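Local coordinates for protein 3-hydroxyisobutyryl-CoA hydrolase (Mycobacterium thermoresistibile, PDB 4HDT) that probably hydrolyses 3-hydroxyisobutyryl-CoA to 3-hydroxyisobutyrate and free coenzyme A, and binds zinc ions in the crystal, at residues A[79-84]-A[304-309]; A[89-94]-A[297-302]; A[241-246]-A[259-264]. All coordinates share one frame; numbering follows the deposited sequence.

Overall arrangement
The three contacts illustrate nested chain closure in a crotonase-like fold. In sequence the segments run 79-84, 89-94, 241-246, 259-264, 297-302 and 304-309, so contact 3 lies within the loop closed by contact 2, which lies within that closed by contact 1. Contacts 1 and 2 are neighbours, their centres about 10 Å apart. They join the consecutive helices 73-81 and 85-103 to another consecutive pair, 285-299 and 303-313, over 200 residues later, with Leu300 touching both sites. Contact 3 is remote, its centre about 25 Å from that of contact 1 and 27 Å from that of contact 2, and closes a local pair, helices 239-249 and 252-261, within the intervening chain.

Contact 1. Residues A[79-84]-A[304-309]; sequences SAKADG and DLVEGI
Ala80 and Lys81, the two residues that meet Val306 across this contact, directly follow a carbonyl oxygen held by two backbone groups: Ser79 O accepts a hydrogen bond from Gly84 N at 2.9 Å and a weak one from Ala82 N at 3.0 Å. These bonds close the chain into a compact turn at the end of helix 73-81. The positive phi of Gly84 (78°), which favours glycine, lets the chain turn there, and the same residue is the N-cap of helix 85-103. Across this turn Ser79 OG bonds to Ala87 N in the first turn of helix 85-103.

The contact itself is apolar and small. Val306 has CG1 anti to its backbone N (chi1 170°), which spreads its two methyls over two successive residues of the partner. CG2 of Val306 lies 3.9 Å from CB of Ala80, and CG1 of Val306 rests 4.2 Å from CG of Lys81. The lysine chain crosses the valine at about a right angle and offers its aliphatic root, while its NZ makes a weak hydrogen bond to Tyr77 OH. Leu305 adds a looser touch, its CD2 standing 4.4 Å from Ala80 CB. The methyl of Ala80 therefore meets two consecutive side chains of the partner helix.

Around this patch, Tyr77 from the preceding turn of helix 73-81 also packs on Val306 and Ile309, and Phe147 touches Leu305. The contact thus seats the C-terminal end of helix 73-81 against the first turns of helix 303-313, just before the chain bends into helix 85-103.

Contact 2. Residues A[89-94]-A[297-302]; sequences RFWFDE and CASLKS
Trp91 reaches from helix 85-103 to Leu300, near the C-terminal end of helix 285-299, in a buried helix contact of the crotonase-like fold. From CB, which points toward the partner, CG lies beside the backbone N (chi1 -72°), and chi2 of -35° turns the indole so that its six-membered ring leads. Glu94 OE1 lies in the ring plane at the edge. The indole as a whole also meets the rings of Tyr95 and Phe147, planes turned by about 25° and 15°. At the far edge CZ3 lies 4.0 Å from Cys297 N, an oblique approach, while CH2 comes to 4.3 Å from Ser299 OG, a hydroxyl already bonded to Ser296 O.

Leu300 arrives from the opposite direction. Its CG meets the edge near the ring plane, 3.6 Å from Trp91 CZ3; its two methyls both lie to one side of that plane, CD1 beside CZ3 and CD2 beside CH2, each at 3.7 Å. On another face of the tryptophan's helix, Asp93 pairs with Arg89 and bonds to His35, a zinc ligand. Leu300 belongs to a type I turn from Ser299 to Ser302, where Ser299 O accepts from Ser302 N and also from Ser302 OG, the latter at 2.6 Å on a lone pair in the carbonyl plane.

Contact 3. Residues A[241-246]-A[259-264]; sequences DIIAAL and DLIATR
Ile261 is the apolar hub of this contact, its two branches serving two different residues of segment 241-246. With CG2 anti to the backbone N and CG1 beside it (chi1 -67°), the isoleucine forks. The short branch goes to Ile243: Ile261 CG2 lies 3.7 Å from Ile243 CD1 and 3.8 Å from Ile243 CG1, the two side chains running antiparallel alongside one another. The long branch ends at Leu246, where Ile261 CD1 meets Leu246 CD1 at 3.8 Å and the side chains cross at about a right angle. Ile243 and Leu246 stand three positions apart, hence on the same side of their helix, and Ile261 packs against both. Trp229 and Cys233 from helix 227-233 touch Leu246, while Thr171 and Leu269 touch Ile261.

Hydrogen bonds shape the second segment rather than bridge the two. Leu260 O is gripped twice by one residue, by Thr263 N at 3.0 Å and by Thr263 OG1 at 2.7 Å, the hydroxyl coming in the carbonyl plane with a C=O...donor angle of 146°. A type I turn from Ile261 to Arg264 follows, closed by the bond from Arg264 N to Ile261 O.

Charged groups sit at the margins. Asp259 OD1 forms a salt bridge with Arg247, the residue next after Leu246, so an ionic link joins the same two helices beside the apolar one. The guanidinium of Arg264 takes Leu260 CD1 over one face, 3.6 Å above its plane and displaced from the centre of the group, and its NH2 bonds to Thr171 O.

Apolar side chains interlocking between consecutive helices, 239-249 and 252-261, separated by a very short link, are characteristic of an alpha-alpha hairpin, here away from the zinc sites.

Contact 1. Residues A[79-84]-A[304-309]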
# COMPACT_ATOMS: atom_id res chain seq x y z
N SER A 79 -13.01 -6.17 -14.65
CA SER A 79 -14.02 -5.16 -14.38
C SER A 79 -13.85 -3.88 -15.21
O SER A 79 -14.81 -3.31 -15.70
CB SER A 79 -14.03 -4.81 -12.87
OG SER A 79 -15.07 -3.92 -12.56
N ALA A 80 -12.61 -3.44 -15.34
CA ALA A 80 -12.30 -2.24 -16.13
C ALA A 80 -12.67 -2.41 -17.59
O ALA A 80 -13.08 -1.46 -18.23
CB ALA A 80 -10.82 -1.87 -16.01
N LYS A 81 -12.55 -3.63 -18.10
CA LYS A 81 -12.98 -3.92 -19.49
C LYS A 81 -14.51 -3.96 -19.63
O LYS A 81 -15.05 -3.69 -20.71
CB LYS A 81 -12.29 -5.19 -20.02
CG LYS A 81 -10.77 -5.04 -20.16
CD LYS A 81 -10.12 -6.11 -21.04
CE LYS A 81 -10.08 -7.49 -20.38
NZ LYS A 81 -9.66 -8.57 -21.33
N ALA A 82 -15.20 -4.25 -18.52
CA ALA A 82 -16.66 -4.25 -18.44
C ALA A 82 -17.13 -2.86 -17.98
O ALA A 82 -16.59 -1.87 -18.45
CB ALA A 82 -17.13 -5.33 -17.48
N ASP A 83 -18.06 -2.77 -17.02
CA ASP A 83 -18.56 -1.46 -16.63
C ASP A 83 -17.99 -0.93 -15.29
O ASP A 83 -18.46 0.08 -14.77
CB ASP A 83 -20.11 -1.44 -16.68
CG ASP A 83 -20.78 -2.03 -15.45
OD1 ASP A 83 -20.10 -2.59 -14.57
OD2 ASP A 83 -22.04 -1.94 -15.36
N GLY A 84 -16.95 -1.59 -14.76
CA GLY A 84 -16.27 -1.13 -13.53
C GLY A 84 -16.99 -1.42 -12.21
O GLY A 84 -16.54 -1.04 -11.13
N ASP A 304 -4.51 3.50 -19.79
CA ASP A 304 -3.32 2.93 -19.19
C ASP A 304 -3.57 1.88 -18.12
O ASP A 304 -2.76 1.00 -17.92
CB ASP A 304 -2.40 4.02 -18.64
CG ASP A 304 -1.56 4.69 -19.73
OD1 ASP A 304 -1.79 4.41 -20.94
OD2 ASP A 304 -0.66 5.48 -19.38
N LEU A 305 -4.68 1.96 -17.38
CA LEU A 305 -4.96 0.92 -16.40
C LEU A 305 -5.08 -0.45 -17.08
O LEU A 305 -4.46 -1.42 -16.66
CB LEU A 305 -6.21 1.24 -15.58
CG LEU A 305 -6.50 0.21 -14.49
CD1 LEU A 305 -5.39 0.11 -13.46
CD2 LEU A 305 -7.85 0.48 -13.86
N VAL A 306 -5.84 -0.52 -18.16
CA VAL A 306 -6.04 -1.79 -18.88
C VAL A 306 -4.73 -2.27 -19.53
O VAL A 306 -4.34 -3.43 -19.40
CB VAL A 306 -7.20 -1.62 -19.89
CG1 VAL A 306 -7.29 -2.81 -20.84
CG2 VAL A 306 -8.50 -1.40 -19.13
N GLU A 307 -4.05 -1.35 -20.20
CA GLU A 307 -2.80 -1.64 -20.87
C GLU A 307 -1.76 -2.08 -19.85
O GLU A 307 -1.00 -3.04 -20.09
CB GLU A 307 -2.35 -0.41 -21.66
CG GLU A 307 -0.98 -0.54 -22.32
CD GLU A 307 -0.84 -1.61 -23.37
OE1 GLU A 307 -1.81 -2.30 -23.71
OE2 GLU A 307 0.26 -1.77 -23.90
N GLY A 308 -1.67 -1.35 -18.73
CA GLY A 308 -0.71 -1.67 -17.68
C GLY A 308 -0.90 -3.05 -17.08
O GLY A 308 0.03 -3.85 -16.98
N ILE A 309 -2.13 -3.38 -16.72
CA ILE A 309 -2.38 -4.68 -16.15
C ILE A 309 -2.20 -5.75 -17.22
O ILE A 309 -1.66 -6.82 -16.93
CB ILE A 309 -3.77 -4.77 -15.54
CG1 ILE A 309 -3.92 -3.82 -14.33
CG2 ILE A 309 -4.11 -6.21 -15.17
CD1 ILE A 309 -5.34 -3.71 -13.83

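Contact 2. Residues A[89-94]-A[297-302]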
# COMPACT_ATOMS: atom_id res chain seq x y z
N ARG A 89 -17.04 -1.51 -6.24
CA ARG A 89 -17.55 -2.05 -5.01
C ARG A 89 -16.41 -2.60 -4.15
O ARG A 89 -16.42 -2.46 -2.93
CB ARG A 89 -18.56 -3.15 -5.27
CG ARG A 89 -19.25 -3.61 -3.99
CD ARG A 89 -20.08 -2.49 -3.32
NE ARG A 89 -20.12 -2.68 -1.87
CZ ARG A 89 -20.88 -1.99 -1.01
NH1 ARG A 89 -21.72 -1.05 -1.45
NH2 ARG A 89 -20.81 -2.26 0.30
N PHE A 90 -15.46 -3.25 -4.80
CA PHE A 90 -14.28 -3.78 -4.10
C PHE A 90 -13.57 -2.63 -3.37
O PHE A 90 -13.27 -2.73 -2.18
CB PHE A 90 -13.32 -4.51 -5.08
CG PHE A 90 -11.99 -4.86 -4.47
CD1 PHE A 90 -11.88 -5.90 -3.57
CD2 PHE A 90 -10.88 -4.11 -4.76
CE1 PHE A 90 -10.66 -6.25 -3.00
CE2 PHE A 90 -9.65 -4.42 -4.20
CZ PHE A 90 -9.55 -5.49 -3.28
N TRP A 91 -13.29 -1.57 -4.10
CA TRP A 91 -12.55 -0.43 -3.52
C TRP A 91 -13.38 0.22 -2.41
O TRP A 91 -12.82 0.65 -1.40
CB TRP A 91 -12.20 0.58 -4.58
CG TRP A 91 -11.14 0.16 -5.52
CD1 TRP A 91 -10.07 -0.60 -5.23
CD2 TRP A 91 -11.03 0.50 -6.90
NE1 TRP A 91 -9.28 -0.77 -6.33
CE2 TRP A 91 -9.85 -0.10 -7.38
CE3 TRP A 91 -11.80 1.25 -7.77
CZ2 TRP A 91 -9.42 0.05 -8.73
CZ3 TRP A 91 -11.38 1.42 -9.10
CH2 TRP A 91 -10.22 0.81 -9.57
N PHE A 92 -14.68 0.33 -2.61
CA PHE A 92 -15.55 0.89 -1.57
C PHE A 92 -15.39 0.12 -0.25
O PHE A 92 -15.14 0.69 0.80
CB PHE A 92 -17.01 0.88 -2.08
CG PHE A 92 -17.96 1.72 -1.30
CD1 PHE A 92 -18.65 1.21 -0.23
CD2 PHE A 92 -18.21 3.02 -1.68
CE1 PHE A 92 -19.55 1.99 0.49
CE2 PHE A 92 -19.09 3.82 -0.97
CZ PHE A 92 -19.75 3.30 0.12
N ASP A 93 -15.52 -1.20 -0.30
CA ASP A 93 -15.38 -2.05 0.87
C ASP A 93 -13.93 -2.10 1.39
O ASP A 93 -13.69 -2.09 2.59
CB ASP A 93 -15.87 -3.47 0.55
CG ASP A 93 -17.39 -3.55 0.41
OD1 ASP A 93 -18.14 -2.70 1.00
OD2 ASP A 93 -17.88 -4.49 -0.28
N GLU A 94 -12.97 -2.11 0.47
CA GLU A 94 -11.57 -2.18 0.87
C GLU A 94 -11.13 -0.92 1.60
O GLU A 94 -10.48 -1.01 2.64
CB GLU A 94 -10.66 -2.41 -0.33
CG GLU A 94 -9.19 -2.60 0.03
CD GLU A 94 -8.32 -2.73 -1.19
OE1 GLU A 94 -8.61 -2.00 -2.17
OE2 GLU A 94 -7.35 -3.51 -1.20
N CYS A 297 -11.58 5.38 -9.33
CA CYS A 297 -12.75 5.38 -10.21
C CYS A 297 -12.42 5.97 -11.57
O CYS A 297 -12.83 5.42 -12.61
CB CYS A 297 -13.88 6.14 -9.57
SG CYS A 297 -14.74 5.24 -8.25
N ALA A 298 -11.71 7.10 -11.58
CA ALA A 298 -11.30 7.73 -12.84
C ALA A 298 -10.37 6.80 -13.65
O ALA A 298 -10.54 6.68 -14.89
CB ALA A 298 -10.64 9.08 -12.57
N SER A 299 -9.45 6.14 -12.96
CA SER A 299 -8.51 5.24 -13.62
C SER A 299 -9.24 4.09 -14.36
O SER A 299 -8.74 3.58 -15.36
CB SER A 299 -7.50 4.68 -12.64
OG SER A 299 -8.07 3.59 -11.97
N LEU A 300 -10.41 3.68 -13.88
CA LEU A 300 -11.14 2.64 -14.59
C LEU A 300 -11.50 3.00 -16.03
O LEU A 300 -11.73 2.12 -16.87
CB LEU A 300 -12.43 2.26 -13.86
CG LEU A 300 -12.31 1.44 -12.61
CD1 LEU A 300 -13.73 1.32 -12.02
CD2 LEU A 300 -11.72 0.05 -12.92
N LYS A 301 -11.65 4.29 -16.32
CA LYS A 301 -11.98 4.78 -17.65
C LYS A 301 -10.73 5.00 -18.52
O LYS A 301 -10.83 5.33 -19.69
CB LYS A 301 -12.79 6.10 -17.56
N SER A 302 -9.55 4.79 -17.94
CA SER A 302 -8.29 5.07 -18.66
C SER A 302 -7.79 3.94 -19.56
O SER A 302 -7.94 2.77 -19.25
CB SER A 302 -7.21 5.44 -17.64
OG SER A 302 -6.72 4.31 -16.89

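Contact 3. Residues A[241-246]-A[259-264]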
# COMPACT_ATOMS: atom_id res chain seq x y z
N ASP A 241 10.32 17.59 -14.42
CA ASP A 241 11.34 18.34 -13.64
C ASP A 241 12.17 17.41 -12.74
O ASP A 241 13.40 17.57 -12.61
CB ASP A 241 10.71 19.44 -12.77
CG ASP A 241 10.13 20.58 -13.60
OD1 ASP A 241 10.61 20.80 -14.73
OD2 ASP A 241 9.19 21.25 -13.11
N ILE A 242 11.48 16.47 -12.11
CA ILE A 242 12.10 15.51 -11.20
C ILE A 242 13.09 14.59 -11.94
O ILE A 242 14.25 14.43 -11.54
CB ILE A 242 11.03 14.74 -10.40
CG1 ILE A 242 10.29 15.72 -9.48
CG2 ILE A 242 11.65 13.54 -9.68
CD1 ILE A 242 9.06 15.11 -8.80
N ILE A 243 12.64 14.03 -13.06
CA ILE A 243 13.49 13.19 -13.89
C ILE A 243 14.73 13.97 -14.33
O ILE A 243 15.85 13.46 -14.22
CB ILE A 243 12.71 12.64 -15.11
CG1 ILE A 243 11.61 11.69 -14.65
CG2 ILE A 243 13.64 11.96 -16.11
CD1 ILE A 243 10.67 11.30 -15.75
N ALA A 244 14.54 15.21 -14.81
CA ALA A 244 15.69 16.06 -15.22
C ALA A 244 16.69 16.28 -14.10
O ALA A 244 17.89 16.21 -14.32
CB ALA A 244 15.22 17.41 -15.77
N ALA A 245 16.19 16.51 -12.89
CA ALA A 245 17.07 16.73 -11.76
C ALA A 245 17.83 15.45 -11.39
O ALA A 245 19.02 15.50 -11.09
CB ALA A 245 16.27 17.21 -10.57
N LEU A 246 17.13 14.31 -11.38
CA LEU A 246 17.78 13.04 -11.08
C LEU A 246 18.90 12.80 -12.12
O LEU A 246 20.00 12.38 -11.76
CB LEU A 246 16.78 11.86 -11.11
CG LEU A 246 15.77 11.82 -9.98
CD1 LEU A 246 14.58 10.92 -10.32
CD2 LEU A 246 16.46 11.41 -8.67
N ASP A 259 15.73 6.17 -14.55
CA ASP A 259 15.46 5.10 -15.53
C ASP A 259 14.18 4.36 -15.20
O ASP A 259 13.44 3.98 -16.12
CB ASP A 259 16.60 4.07 -15.55
CG ASP A 259 17.91 4.60 -16.21
OD1 ASP A 259 17.95 5.61 -16.94
OD2 ASP A 259 18.96 3.96 -15.99
N LEU A 260 13.95 4.12 -13.90
CA LEU A 260 12.77 3.33 -13.48
C LEU A 260 11.48 4.15 -13.68
O LEU A 260 10.50 3.65 -14.24
CB LEU A 260 12.91 2.76 -12.07
CG LEU A 260 11.86 1.77 -11.56
CD1 LEU A 260 11.70 0.63 -12.55
CD2 LEU A 260 12.17 1.22 -10.17
N ILE A 261 11.52 5.41 -13.29
CA ILE A 261 10.40 6.31 -13.47
C ILE A 261 10.00 6.40 -14.92
O ILE A 261 8.81 6.44 -15.27
CB ILE A 261 10.72 7.73 -12.90
CG1 ILE A 261 10.86 7.64 -11.38
CG2 ILE A 261 9.66 8.75 -13.28
CD1 ILE A 261 11.44 8.88 -10.77
N ALA A 262 11.00 6.44 -15.79
CA ALA A 262 10.79 6.65 -17.18
C ALA A 262 10.10 5.47 -17.82
O ALA A 262 9.61 5.61 -18.93
CB ALA A 262 12.12 6.95 -17.86
N THR A 263 10.05 4.32 -17.15
CA THR A 263 9.25 3.18 -17.65
C THR A 263 7.78 3.21 -17.24
O THR A 263 7.01 2.37 -17.72
CB THR A 263 9.80 1.82 -17.16
OG1 THR A 263 9.58 1.64 -15.74
CG2 THR A 263 11.29 1.63 -17.57
N ARG A 264 7.39 4.14 -16.38
CA ARG A 264 6.06 4.11 -15.77
C ARG A 264 5.10 4.92 -16.58
O ARG A 264 5.48 5.70 -17.48
CB ARG A 264 6.12 4.63 -14.32
CG ARG A 264 7.11 3.99 -13.39
CD ARG A 264 7.02 2.50 -13.41
NE ARG A 264 7.72 1.90 -12.30
CZ ARG A 264 7.83 0.59 -12.10
NH1 ARG A 264 7.39 -0.29 -12.99
NH2 ARG A 264 8.43 0.14 -11.02